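Local coordinates for protein probable glutamine synthetase (Pseudomonas aeruginosa, PDB 4HPP) that probably belongs to the glutamine synthetase family and holds a magnesium ion and a glutamic acid in its catalytic domain, at residues V270-P275 with R359-R364. Sequence-based numbering, arbitrary orientation.
Sequences VLAHLP and RRLPLR
Leu361 and Leu363 each set one methyl against helix 261-281, on Ala272 and Leu271 respectively, and these two apolar touches carry the contact. Two residues before Leu361, Arg359 leaves helical backbone geometry after helix 342-358; its NH1 stays 6.1 Å from His273 NE2, too far for a bond. Leu361 then points its CB toward the helix, and its CD2 reaches Ala272 CB at 4.3 Å. Past Pro362, the CB of Leu363 is not aimed at the helix, but its CD2 branch still reaches Leu271 CD1, at 4.2 Å. With CG anti to its carbonyl carbon (chi1 -67°), Leu271 presents CD1 to that methyl, the two side chains crossing at a slant. No hydrogen bond joins the segments, and only 104 Å² is buried in total, evidence of a light surface contact. Within the two preceding turns of the same helix, Leu361 O is hydrogen-bonded to His265 ND1, Leu361 touches Ala268 and Leu363 touches Glu264. Helix 261-281 thus carries this loop on one flank, while Val270 and Leu274 pack on Phe333 of strand 330-336, and His273 touches Ala403 and Leu404 of helix 402-405, its ND1 hydrogen-bonded to Asp401 OD1.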
loop_
_atom_site.group_PDB
_atom_site.type_symbol
_atom_site.label_atom_id
_atom_site.label_comp_id
_atom_site.label_asym_id
_atom_site.label_seq_id
_atom_site.Cartn_x
_atom_site.Cartn_y
_atom_site.Cartn_z
ATOM N N VAL A 270 -37.344 -35.388 30.662
ATOM C CA VAL A 270 -36.657 -34.173 30.280
ATOM C C VAL A 270 -37.318 -33.027 31.034
ATOM O O VAL A 270 -36.613 -32.229 31.675
ATOM C CB VAL A 270 -36.764 -33.925 28.753
ATOM C CG1 VAL A 270 -36.316 -32.515 28.362
ATOM C CG2 VAL A 270 -36.049 -35.004 27.941
ATOM N N LEU A 271 -38.659 -32.938 30.953
ATOM C CA LEU A 271 -39.408 -31.866 31.642
ATOM C C LEU A 271 -39.199 -31.851 33.172
ATOM O O LEU A 271 -38.956 -30.801 33.746
ATOM C CB LEU A 271 -40.908 -31.861 31.275
ATOM C CG LEU A 271 -41.166 -31.487 29.802
ATOM C CD1 LEU A 271 -42.556 -30.979 29.540
ATOM C CD2 LEU A 271 -40.191 -30.438 29.273
ATOM N N ALA A 272 -39.263 -33.006 33.824
ATOM C CA ALA A 272 -39.219 -33.041 35.286
ATOM C C ALA A 272 -37.851 -32.638 35.794
ATOM O O ALA A 272 -37.730 -31.996 36.860
ATOM C CB ALA A 272 -39.583 -34.406 35.775
ATOM N N HIS A 273 -36.834 -32.960 34.991
ATOM C CA HIS A 273 -35.461 -32.612 35.309
ATOM C C HIS A 273 -34.936 -31.338 34.725
ATOM O O HIS A 273 -33.837 -30.915 35.083
ATOM C CB HIS A 273 -34.535 -33.760 34.938
ATOM C CG HIS A 273 -34.799 -35.020 35.728
ATOM N ND1 HIS A 273 -34.454 -35.149 37.031
ATOM C CD2 HIS A 273 -35.435 -36.207 35.370
ATOM C CE1 HIS A 273 -34.833 -36.359 37.468
ATOM N NE2 HIS A 273 -35.426 -37.005 36.448
ATOM N N LEU A 274 -35.680 -30.684 33.850
ATOM C CA LEU A 274 -35.135 -29.445 33.240
ATOM C C LEU A 274 -34.446 -28.448 34.184
ATOM O O LEU A 274 -33.412 -27.898 33.794
ATOM C CB LEU A 274 -36.143 -28.695 32.316
ATOM C CG LEU A 274 -35.770 -28.763 30.825
ATOM C CD1 LEU A 274 -36.899 -28.260 29.955
ATOM C CD2 LEU A 274 -34.492 -27.976 30.550
ATOM N N PRO A 275 -35.012 -28.177 35.399
ATOM C CA PRO A 275 -34.278 -27.126 36.150
ATOM C C PRO A 275 -32.851 -27.531 36.475
ATOM O O PRO A 275 -32.004 -26.660 36.637
ATOM C CB PRO A 275 -35.142 -26.867 37.428
ATOM C CG PRO A 275 -36.516 -27.321 37.033
ATOM C CD PRO A 275 -36.359 -28.420 35.971
ATOM N N ARG A 359 -39.179 -44.882 34.558
ATOM C CA ARG A 359 -40.195 -44.719 35.607
ATOM C C ARG A 359 -41.586 -44.401 35.037
ATOM O O ARG A 359 -42.448 -43.878 35.744
ATOM C CB ARG A 359 -39.742 -43.624 36.581
ATOM C CG ARG A 359 -38.350 -43.957 37.061
ATOM C CD ARG A 359 -37.685 -42.906 37.923
ATOM N NE ARG A 359 -36.315 -43.373 38.175
ATOM C CZ ARG A 359 -35.486 -42.932 39.126
ATOM N NH1 ARG A 359 -35.827 -41.943 39.981
ATOM N NH2 ARG A 359 -34.291 -43.508 39.218
ATOM N N ARG A 360 -41.768 -44.719 33.753
ATOM C CA ARG A 360 -42.966 -44.404 32.990
ATOM C C ARG A 360 -43.702 -43.187 33.544
ATOM O O ARG A 360 -44.850 -43.264 33.927
ATOM C CB ARG A 360 -43.875 -45.637 32.879
ATOM C CG ARG A 360 -43.259 -46.808 32.109
ATOM C CD ARG A 360 -43.744 -48.179 32.615
ATOM N NE ARG A 360 -43.555 -48.306 34.052
ATOM C CZ ARG A 360 -42.605 -49.021 34.640
ATOM N NH1 ARG A 360 -41.750 -49.753 33.918
ATOM N NH2 ARG A 360 -42.536 -49.015 35.973
ATOM N N LEU A 361 -42.976 -42.080 33.601
ATOM C CA LEU A 361 -43.423 -40.763 34.020
ATOM C C LEU A 361 -44.539 -40.193 33.127
ATOM O O LEU A 361 -44.433 -40.168 31.899
ATOM C CB LEU A 361 -42.215 -39.817 34.040
ATOM C CG LEU A 361 -41.713 -39.197 35.354
ATOM C CD1 LEU A 361 -41.737 -40.151 36.531
ATOM C CD2 LEU A 361 -40.313 -38.625 35.168
ATOM N N PRO A 362 -45.635 -39.746 33.753
ATOM C CA PRO A 362 -46.755 -39.301 32.916
ATOM C C PRO A 362 -46.548 -37.847 32.493
ATOM O O PRO A 362 -45.842 -37.131 33.179
ATOM C CB PRO A 362 -47.960 -39.422 33.873
ATOM C CG PRO A 362 -47.382 -39.328 35.285
ATOM C CD PRO A 362 -45.906 -39.631 35.217
ATOM N N LEU A 363 -47.210 -37.397 31.426
ATOM C CA LEU A 363 -46.996 -36.061 30.884
ATOM C C LEU A 363 -48.066 -35.040 31.218
ATOM O O LEU A 363 -48.994 -34.878 30.439
ATOM C CB LEU A 363 -46.942 -36.163 29.358
ATOM C CG LEU A 363 -45.775 -35.487 28.626
ATOM C CD1 LEU A 363 -46.199 -35.277 27.182
ATOM C CD2 LEU A 363 -45.259 -34.180 29.279
ATOM N N ARG A 364 -47.917 -34.318 32.332
ATOM C CA ARG A 364 -48.878 -33.285 32.766
ATOM C C ARG A 364 -49.050 -32.095 31.796
ATOM O O ARG A 364 -48.119 -31.309 31.557
ATOM C CB ARG A 364 -48.518 -32.781 34.151
#